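Local coordinates for protein trans-2-enoyl-CoA reductase [NADH] (Treponema denticola ATCC 35405, PDB 4GGO) that catalyses the NADH-dependent reduction of the carbon-carbon double bond of enoyl-CoAs such as crotonyl-CoA, a step of bacterial fatty acid synthesis, at residues F384-E387 with G388-Y391; E358-G362 with E363-S367; L293-A296 with S297-K300. All blocks are in the same frame, centred on the assembly; numbering follows the deposited sequence.

Each of the three contacts joins residues close in sequence, yet each follows its place in the fold. Interaction 3 is a buried helical contact within helix 291-305, beside substrate- and NAD-binding residues, and rests on leucine and ring packing plus main-chain bonds. Interaction 2 touches it through V360 and L293 (centres about 12 Å apart) but lies farther out, where the connection from helix 347-359 to helix 365-368 is held mainly by an amide, a hydroxyl and a carboxylate. Interaction 1, about 24 Å from interaction 3 between centres, is a partly buried loop after helix 371-380, in which a tyrosine hydroxyl and a water tie together a chain that lacks regular secondary structure.

Interaction 1 (F384-E387 with G388-Y391)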
ATOM      1  N   PHE A 384       8.287  -9.070  12.190  1.00 23.19           N
ATOM      2  CA  PHE A 384       8.544 -10.442  12.606  1.00 27.75           C
ATOM      3  C   PHE A 384       8.992 -11.303  11.429  1.00 28.63           C
ATOM      4  O   PHE A 384       8.666 -11.006  10.280  1.00 31.75           O
ATOM      5  CB  PHE A 384       7.303 -11.049  13.264  1.00 26.76           C
ATOM      6  CG  PHE A 384       6.872 -10.334  14.514  1.00 32.68           C
ATOM      7  CD1 PHE A 384       7.535 -10.544  15.712  1.00 37.48           C
ATOM      8  CD2 PHE A 384       5.801  -9.455  14.493  1.00 31.28           C
ATOM      9  CE1 PHE A 384       7.139  -9.889  16.865  1.00 34.91           C
ATOM     10  CE2 PHE A 384       5.400  -8.798  15.641  1.00 34.02           C
ATOM     11  CZ  PHE A 384       6.072  -9.015  16.828  1.00 35.02           C
ATOM     12  N   ASP A 385       9.752 -12.354  11.728  1.00 29.29           N
ATOM     13  CA  ASP A 385      10.185 -13.336  10.729  1.00 29.10           C
ATOM     14  C   ASP A 385      11.085 -12.747   9.633  1.00 30.50           C
ATOM     15  O   ASP A 385      11.205 -13.313   8.548  1.00 38.11           O
ATOM     16  CB  ASP A 385       8.975 -14.049  10.108  1.00 29.33           C
ATOM     17  CG  ASP A 385       9.357 -15.313   9.353  1.00 34.84           C
ATOM     18  OD1 ASP A 385      10.109 -16.140   9.911  1.00 36.65           O
ATOM     19  OD2 ASP A 385       8.916 -15.470   8.195  1.00 33.16           O
ATOM     20  N   VAL A 386      11.726 -11.616   9.912  1.00 31.38           N
ATOM     21  CA  VAL A 386      12.632 -11.033   8.925  1.00 41.53           C
ATOM     22  C   VAL A 386      14.062 -11.543   9.123  1.00 37.53           C
ATOM     23  O   VAL A 386      14.492 -11.811  10.246  1.00 36.16           O
ATOM     24  CB  VAL A 386      12.566  -9.483   8.895  1.00 33.74           C
ATOM     25  CG1 VAL A 386      11.313  -8.992   9.596  1.00 25.13           C
ATOM     26  CG2 VAL A 386      13.806  -8.864   9.510  1.00 43.50           C
ATOM     27  N   GLU A 387      14.781 -11.694   8.015  1.00 35.62           N
ATOM     28  CA  GLU A 387      16.101 -12.311   8.025  1.00 39.64           C
ATOM     29  C   GLU A 387      17.139 -11.427   8.709  1.00 32.08           C
ATOM     30  O   GLU A 387      17.150 -10.211   8.521  1.00 42.81           O
ATOM     31  CB  GLU A 387      16.539 -12.622   6.591  1.00 43.24           C
ATOM     32  CG  GLU A 387      17.391 -13.868   6.448  1.00 44.51           C
ATOM     33  CD  GLU A 387      17.646 -14.229   4.996  1.00 55.86           C
ATOM     34  OE1 GLU A 387      17.771 -15.435   4.692  1.00 52.08           O
ATOM     35  OE2 GLU A 387      17.723 -13.305   4.158  1.00 59.75           O
ATOM     36  N   GLY A 388      18.005 -12.045   9.507  1.00 37.03           N
ATOM     37  CA  GLY A 388      19.089 -11.332  10.159  1.00 37.28           C
ATOM     38  C   GLY A 388      18.750 -10.796  11.538  1.00 46.68           C
ATOM     39  O   GLY A 388      19.526 -10.040  12.123  1.00 47.62           O
ATOM     40  N   ILE A 389      17.591 -11.183  12.061  1.00 43.82           N
ATOM     41  CA  ILE A 389      17.173 -10.744  13.389  1.00 40.47           C
ATOM     42  C   ILE A 389      17.135 -11.916  14.366  1.00 42.85           C
ATOM     43  O   ILE A 389      16.579 -12.972  14.063  1.00 43.41           O
ATOM     44  CB  ILE A 389      15.799 -10.045  13.350  1.00 40.17           C
ATOM     45  CG1 ILE A 389      15.852  -8.823  12.434  1.00 35.39           C
ATOM     46  CG2 ILE A 389      15.362  -9.634  14.750  1.00 40.04           C
ATOM     47  CD1 ILE A 389      16.860  -7.780  12.863  1.00 39.73           C
ATOM     48  N   ASN A 390      17.734 -11.719  15.537  1.00 40.57           N
ATOM     49  CA  ASN A 390      17.842 -12.763  16.551  1.00 48.17           C
ATOM     50  C   ASN A 390      16.487 -13.254  17.058  1.00 52.01           C
ATOM     51  O   ASN A 390      16.225 -14.459  17.075  1.00 59.29           O
ATOM     52  CB  ASN A 390      18.693 -12.265  17.725  1.00 51.80           C
ATOM     53  CG  ASN A 390      19.195 -13.392  18.612  1.00 52.26           C
ATOM     54  OD1 ASN A 390      18.526 -14.410  18.792  1.00 53.89           O
ATOM     55  ND2 ASN A 390      20.383 -13.209  19.178  1.00 49.62           N
ATOM     56  N   TYR A 391      15.644 -12.313  17.480  1.00 47.86           N
ATOM     57  CA  TYR A 391      14.325 -12.601  18.059  1.00 52.16           C
ATOM     58  C   TYR A 391      14.364 -13.285  19.429  1.00 61.89           C
ATOM     59  O   TYR A 391      13.477 -13.073  20.259  1.00 55.69           O
ATOM     60  CB  TYR A 391      13.419 -13.361  17.077  1.00 47.29           C
ATOM     61  CG  TYR A 391      12.994 -12.531  15.889  1.00 47.31           C
ATOM     62  CD1 TYR A 391      12.221 -11.394  16.057  1.00 41.98           C
ATOM     63  CD2 TYR A 391      13.364 -12.885  14.601  1.00 40.65           C
ATOM     64  CE1 TYR A 391      11.830 -10.633  14.979  1.00 36.26           C
ATOM     65  CE2 TYR A 391      12.976 -12.129  13.516  1.00 39.96           C
ATOM     66  CZ  TYR A 391      12.215 -11.002  13.714  1.00 35.54           C
ATOM     67  OH  TYR A 391      11.824 -10.244  12.638  1.00 33.19           O
TER
HETATM   68  O   HOH W   1      15.693 -14.239  11.735  1.00 40.45           O
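Y391 folds back across the loop to meet V386, and this return of an aromatic side chain brings its hydroxyl onto the backbone at V386. With CG beside its own backbone N and anti to the carbonyl carbon (chi1 -68°), the ring reaches toward F384-E387 and ends with OH against the main chain there. V386 N donates to Y391 OH over 3.1 Å, at a nearly straight N-H...O angle of 166°. The same hydroxyl is also hydrogen-bonded to the carbonyl O of G383, so it grips the backbone at two points. V386 presents its side chain here as well, crossing the tyrosine at about a right angle, with CG1 3.3 Å from Y391 OH. Along the ring's edge, near its plane, V386 O lies 3.6 Å from Y391 CE2.

One face of the ring is occupied by I389, whose CG2 sits 3.5 Å above the plane over the ring centre. The other branch of this isoleucine turns to V386: CG1 of I389 packs 3.6 Å from CG2 of V386. I389 thus touches both the tyrosine and the valine. Beyond the loop, H20 meets the Y391 ring edge-to-face, while K26 of helix 21-38 binds E387 O.

A water spans the bend by donating to both V386 O and I389 O, and probably helps to hold the turn. The backbone N of I389 is buried and has no partner in the model. G388 has a positive phi at which a CB would collide with the carbonyl O of E387. V386 to I389 is thus a type II beta turn with glycine in its third position, braced by the aromatic residue that follows it.

Interaction 2 (E358-G362 with E363-S367); sequences EKVTG and ENAES
The amide of N364 and the carboxylate of E363 are both met by T361, but in different ways. Over one face of the amide lies T361 OG1, 3.1 Å from N364 CG; its closeness to ND2 is not a hydrogen bond, because the angle is poor. The rim of the same amide does the bonding. N364 OD1 accepts from T361 N at 2.6 Å, almost straight at 172°, and N364 ND2 donates to K359 O at 3.0 Å, close to the amide plane. At E363, the hydroxyl of T361 comes from above the carboxylate, donating to OE1 at 2.7 Å. The glutamate chain bends at chi2 to bring its end over the threonine.

Placing CG between its backbone N and carbonyl carbon (chi1 64°) lets N364 curl back over the preceding residues. Behind it, T361 O receives only weak bonds from N364 N and A365 N, and V360 CG1 lies 4.2 Å from A365 CB.

One neutral amide thus ties the end of helix 347-359 to the start of helix 365-368. Its two bonds fix which end is oxygen and which nitrogen, and the carboxylate would probably polarise the threonine hydroxyl that donates to it.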
ATOM      1  N   GLU A 358      -8.484 -25.208  -7.169  1.00 28.57           N
ATOM      2  CA  GLU A 358      -9.435 -26.315  -7.219  1.00 38.31           C
ATOM      3  C   GLU A 358      -8.864 -27.604  -6.630  1.00 32.71           C
ATOM      4  O   GLU A 358      -9.613 -28.496  -6.231  1.00 35.95           O
ATOM      5  CB  GLU A 358      -9.898 -26.567  -8.656  1.00 34.04           C
ATOM      6  CG  GLU A 358     -10.833 -25.506  -9.211  1.00 42.80           C
ATOM      7  CD  GLU A 358     -11.299 -25.821 -10.621  1.00 61.47           C
ATOM      8  OE1 GLU A 358     -10.800 -26.804 -11.210  1.00 54.02           O
ATOM      9  OE2 GLU A 358     -12.167 -25.088 -11.140  1.00 66.39           O
ATOM     10  N   LYS A 359      -7.540 -27.696  -6.574  1.00 26.46           N
ATOM     11  CA  LYS A 359      -6.880 -28.916  -6.119  1.00 32.53           C
ATOM     12  C   LYS A 359      -6.465 -28.853  -4.650  1.00 30.72           C
ATOM     13  O   LYS A 359      -6.104 -29.870  -4.057  1.00 29.93           O
ATOM     14  CB  LYS A 359      -5.663 -29.218  -6.997  1.00 30.66           C
ATOM     15  CG  LYS A 359      -5.984 -29.320  -8.477  1.00 29.44           C
ATOM     16  CD  LYS A 359      -4.723 -29.472  -9.308  1.00 43.42           C
ATOM     17  CE  LYS A 359      -5.043 -29.510 -10.794  1.00 41.94           C
ATOM     18  NZ  LYS A 359      -5.898 -30.676 -11.152  1.00 39.51           N
ATOM     19  N   VAL A 360      -6.518 -27.660  -4.068  1.00 28.71           N
ATOM     20  CA  VAL A 360      -6.110 -27.472  -2.679  1.00 28.29           C
ATOM     21  C   VAL A 360      -7.022 -28.218  -1.709  1.00 30.09           C
ATOM     22  O   VAL A 360      -8.245 -28.134  -1.800  1.00 30.17           O
ATOM     23  CB  VAL A 360      -6.073 -25.978  -2.293  1.00 27.14           C
ATOM     24  CG1 VAL A 360      -5.754 -25.813  -0.816  1.00 26.52           C
ATOM     25  CG2 VAL A 360      -5.050 -25.240  -3.136  1.00 30.68           C
ATOM     26  N   THR A 361      -6.410 -28.961  -0.791  1.00 27.19           N
ATOM     27  CA  THR A 361      -7.133 -29.635   0.279  1.00 37.00           C
ATOM     28  C   THR A 361      -6.413 -29.391   1.600  1.00 38.87           C
ATOM     29  O   THR A 361      -5.362 -28.750   1.632  1.00 37.82           O
ATOM     30  CB  THR A 361      -7.238 -31.149   0.033  1.00 35.13           C
ATOM     31  OG1 THR A 361      -5.926 -31.694  -0.147  1.00 42.46           O
ATOM     32  CG2 THR A 361      -8.075 -31.439  -1.204  1.00 37.47           C
ATOM     33  N   GLY A 362      -6.978 -29.908   2.686  1.00 37.00           N
ATOM     34  CA  GLY A 362      -6.386 -29.745   4.001  1.00 32.58           C
ATOM     35  C   GLY A 362      -5.043 -30.437   4.138  1.00 35.20           C
ATOM     36  O   GLY A 362      -4.194 -30.015   4.925  1.00 43.92           O
ATOM     37  N   GLU A 363      -4.844 -31.496   3.363  1.00 37.39           N
ATOM     38  CA  GLU A 363      -3.619 -32.285   3.450  1.00 41.72           C
ATOM     39  C   GLU A 363      -2.471 -31.753   2.590  1.00 38.52           C
ATOM     40  O   GLU A 363      -1.306 -32.035   2.868  1.00 46.24           O
ATOM     41  CB  GLU A 363      -3.903 -33.756   3.118  1.00 42.08           C
ATOM     42  CG  GLU A 363      -4.824 -33.973   1.924  1.00 46.40           C
ATOM     43  CD  GLU A 363      -4.084 -34.036   0.598  1.00 53.33           C
ATOM     44  OE1 GLU A 363      -4.755 -34.059  -0.456  1.00 46.14           O
ATOM     45  OE2 GLU A 363      -2.834 -34.070   0.607  1.00 56.76           O
ATOM     46  N   ASN A 364      -2.794 -30.979   1.557  1.00 34.83           N
ATOM     47  CA  ASN A 364      -1.774 -30.541   0.604  1.00 34.91           C
ATOM     48  C   ASN A 364      -1.503 -29.036   0.580  1.00 34.63           C
ATOM     49  O   ASN A 364      -0.624 -28.576  -0.148  1.00 31.69           O
ATOM     50  CB  ASN A 364      -2.107 -31.040  -0.812  1.00 31.74           C
ATOM     51  CG  ASN A 364      -3.398 -30.445  -1.363  1.00 32.29           C
ATOM     52  OD1 ASN A 364      -3.889 -29.423  -0.882  1.00 34.29           O
ATOM     53  ND2 ASN A 364      -3.949 -31.088  -2.383  1.00 24.20           N
ATOM     54  N   ALA A 365      -2.264 -28.283   1.371  1.00 36.23           N
ATOM     55  CA  ALA A 365      -2.220 -26.819   1.339  1.00 33.16           C
ATOM     56  C   ALA A 365      -0.813 -26.243   1.492  1.00 32.87           C
ATOM     57  O   ALA A 365      -0.397 -25.386   0.711  1.00 31.85           O
ATOM     58  CB  ALA A 365      -3.151 -26.238   2.394  1.00 30.70           C
ATOM     59  N   GLU A 366      -0.085 -26.723   2.494  1.00 29.75           N
ATOM     60  CA  GLU A 366       1.270 -26.251   2.756  1.00 32.87           C
ATOM     61  C   GLU A 366       2.204 -26.579   1.592  1.00 34.65           C
ATOM     62  O   GLU A 366       3.164 -25.852   1.329  1.00 31.29           O
ATOM     63  CB  GLU A 366       1.804 -26.864   4.054  1.00 31.14           C
ATOM     64  CG  GLU A 366       3.187 -26.378   4.463  1.00 31.29           C
ATOM     65  CD  GLU A 366       3.196 -24.928   4.904  1.00 32.49           C
ATOM     66  OE1 GLU A 366       2.130 -24.419   5.313  1.00 37.74           O
ATOM     67  OE2 GLU A 366       4.271 -24.294   4.843  1.00 32.98           O
ATOM     68  N   SER A 367       1.908 -27.669   0.891  1.00 32.74           N
ATOM     69  CA  SER A 367       2.735 -28.117  -0.225  1.00 38.61           C
ATOM     70  C   SER A 367       2.299 -27.502  -1.555  1.00 32.80           C
ATOM     71  O   SER A 367       3.136 -27.137  -2.381  1.00 37.18           O
ATOM     72  CB  SER A 367       2.710 -29.645  -0.323  1.00 34.70           C
ATOM     73  OG  SER A 367       3.505 -30.099  -1.404  1.00 51.01           O
TER

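Interaction 3 (L293-A296 with S297-K300); sequences LYLA and SLFK
Y294 and L298, one helical turn apart, lie side by side and point the same way, each with CG anti to its backbone N (chi1 167° and -176°). L298 CB lies over one face of the tyrosine ring, and farther along L298 CD2 packs 4.0 Å from Y294 CE2. Both leucine methyls lie over the same face at the phenol end, CD1 3.8 Å from Y294 OH. That hydroxyl is hydrogen-bonded to E344 and Q350, so the bonds hold the end of the side chain in place, while the leucine packs against its face.

L295 and F299 make a different pairing. The phenylalanine ring turns one face to the backbone, with L295 O 3.0 Å above its plane and offset toward the rim. This carbonyl also takes the helical bond from F299 N, 2.7 Å long, while L295 CB touches F299 CZ at the far end of the ring.

S297 turns inward to its own helix: OG sits beside the backbone N and donates to L293 O over 2.7 Å. S297 N reaches that oxygen from the opposite face of the carbonyl plane, so L293 O accepts two bonds, and the buried hydroxyl donates within its own helix.

Two later helices pack on this part of helix 291-305. V349 and V353 of helix 347-359 meet L298, Y294 and S297, whereas L371 and Y374 of helix 371-380 pack on A296 and L295. Y294 also borders the substrate-binding Y234, and F299 the NAD-binding V281, so the helix runs beside the substrate and NAD sites.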
ATOM      1  N   LEU A 293      -6.676 -17.652   0.093  1.00 22.26           N
ATOM      2  CA  LEU A 293      -6.393 -18.835  -0.710  1.00 21.12           C
ATOM      3  C   LEU A 293      -5.860 -18.438  -2.081  1.00 22.63           C
ATOM      4  O   LEU A 293      -4.952 -19.074  -2.613  1.00 22.57           O
ATOM      5  CB  LEU A 293      -7.646 -19.698  -0.868  1.00 22.55           C
ATOM      6  CG  LEU A 293      -7.489 -20.926  -1.770  1.00 27.62           C
ATOM      7  CD1 LEU A 293      -6.415 -21.859  -1.227  1.00 28.21           C
ATOM      8  CD2 LEU A 293      -8.810 -21.660  -1.927  1.00 35.39           C
ATOM      9  N   TYR A 294      -6.438 -17.386  -2.650  1.00 17.28           N
ATOM     10  CA  TYR A 294      -5.992 -16.867  -3.934  1.00 19.65           C
ATOM     11  C   TYR A 294      -4.549 -16.373  -3.866  1.00 20.72           C
ATOM     12  O   TYR A 294      -3.722 -16.745  -4.700  1.00 19.28           O
ATOM     13  CB  TYR A 294      -6.910 -15.736  -4.403  1.00 20.28           C
ATOM     14  CG  TYR A 294      -6.350 -14.945  -5.561  1.00 21.45           C
ATOM     15  CD1 TYR A 294      -6.251 -15.508  -6.828  1.00 19.18           C
ATOM     16  CD2 TYR A 294      -5.923 -13.633  -5.392  1.00 20.62           C
ATOM     17  CE1 TYR A 294      -5.740 -14.791  -7.893  1.00 19.60           C
ATOM     18  CE2 TYR A 294      -5.410 -12.906  -6.453  1.00 19.30           C
ATOM     19  CZ  TYR A 294      -5.320 -13.492  -7.701  1.00 18.70           C
ATOM     20  OH  TYR A 294      -4.813 -12.778  -8.763  1.00 18.95           O
ATOM     21  N   LEU A 295      -4.258 -15.542  -2.869  1.00 19.94           N
ATOM     22  CA  LEU A 295      -2.920 -14.978  -2.693  1.00 21.28           C
ATOM     23  C   LEU A 295      -1.868 -16.054  -2.458  1.00 17.34           C
ATOM     24  O   LEU A 295      -0.784 -16.001  -3.033  1.00 17.54           O
ATOM     25  CB  LEU A 295      -2.903 -13.976  -1.537  1.00 20.38           C
ATOM     26  CG  LEU A 295      -3.627 -12.651  -1.775  1.00 23.01           C
ATOM     27  CD1 LEU A 295      -3.594 -11.798  -0.521  1.00 23.89           C
ATOM     28  CD2 LEU A 295      -3.007 -11.907  -2.946  1.00 22.07           C
ATOM     29  N   ALA A 296      -2.190 -17.023  -1.606  1.00 18.55           N
ATOM     30  CA  ALA A 296      -1.284 -18.136  -1.340  1.00 22.38           C
ATOM     31  C   ALA A 296      -1.001 -18.917  -2.621  1.00 23.39           C
ATOM     32  O   ALA A 296       0.126 -19.352  -2.863  1.00 19.45           O
ATOM     33  CB  ALA A 296      -1.865 -19.051  -0.274  1.00 27.54           C
ATOM     34  N   SER A 297      -2.033 -19.084  -3.440  1.00 20.22           N
ATOM     35  CA  SER A 297      -1.892 -19.769  -4.716  1.00 21.33           C
ATOM     36  C   SER A 297      -1.151 -18.889  -5.715  1.00 20.67           C
ATOM     37  O   SER A 297      -0.336 -19.376  -6.497  1.00 18.53           O
ATOM     38  CB  SER A 297      -3.264 -20.154  -5.267  1.00 24.21           C
ATOM     39  OG  SER A 297      -3.984 -20.933  -4.327  1.00 25.20           O
ATOM     40  N   LEU A 298      -1.443 -17.591  -5.681  1.00 16.34           N
ATOM     41  CA  LEU A 298      -0.808 -16.627  -6.573  1.00 15.48           C
ATOM     42  C   LEU A 298       0.687 -16.543  -6.299  1.00 17.44           C
ATOM     43  O   LEU A 298       1.494 -16.536  -7.228  1.00 20.69           O
ATOM     44  CB  LEU A 298      -1.442 -15.243  -6.414  1.00 15.03           C
ATOM     45  CG  LEU A 298      -0.943 -14.153  -7.366  1.00 18.44           C
ATOM     46  CD1 LEU A 298      -1.419 -14.427  -8.786  1.00 17.54           C
ATOM     47  CD2 LEU A 298      -1.394 -12.776  -6.900  1.00 17.42           C
ATOM     48  N   PHE A 299       1.050 -16.477  -5.020  1.00 14.39           N
ATOM     49  CA  PHE A 299       2.453 -16.422  -4.622  1.00 17.99           C
ATOM     50  C   PHE A 299       3.186 -17.663  -5.123  1.00 22.21           C
ATOM     51  O   PHE A 299       4.306 -17.579  -5.624  1.00 18.53           O
ATOM     52  CB  PHE A 299       2.593 -16.322  -3.100  1.00 15.39           C
ATOM     53  CG  PHE A 299       2.072 -15.033  -2.513  1.00 17.66           C
ATOM     54  CD1 PHE A 299       1.703 -13.974  -3.327  1.00 21.76           C
ATOM     55  CD2 PHE A 299       1.965 -14.882  -1.140  1.00 23.97           C
ATOM     56  CE1 PHE A 299       1.227 -12.793  -2.783  1.00 16.19           C
ATOM     57  CE2 PHE A 299       1.492 -13.704  -0.590  1.00 28.17           C
ATOM     58  CZ  PHE A 299       1.124 -12.658  -1.414  1.00 24.73           C
ATOM     59  N   LYS A 300       2.538 -18.815  -4.988  1.00 19.96           N
ATOM     60  CA  LYS A 300       3.113 -20.082  -5.420  1.00 18.16           C
ATOM     61  C   LYS A 300       3.381 -20.088  -6.923  1.00 20.27           C
ATOM     62  O   LYS A 300       4.484 -20.405  -7.369  1.00 22.52           O
ATOM     63  CB  LYS A 300       2.177 -21.234  -5.058  1.00 18.38           C
ATOM     64  CG  LYS A 300       2.735 -22.610  -5.377  1.00 25.41           C
ATOM     65  CD  LYS A 300       3.960 -22.908  -4.530  1.00 29.41           C
ATOM     66  CE  LYS A 300       4.349 -24.374  -4.617  1.00 38.56           C
ATOM     67  NZ  LYS A 300       5.478 -24.701  -3.702  1.00 38.31           N
TER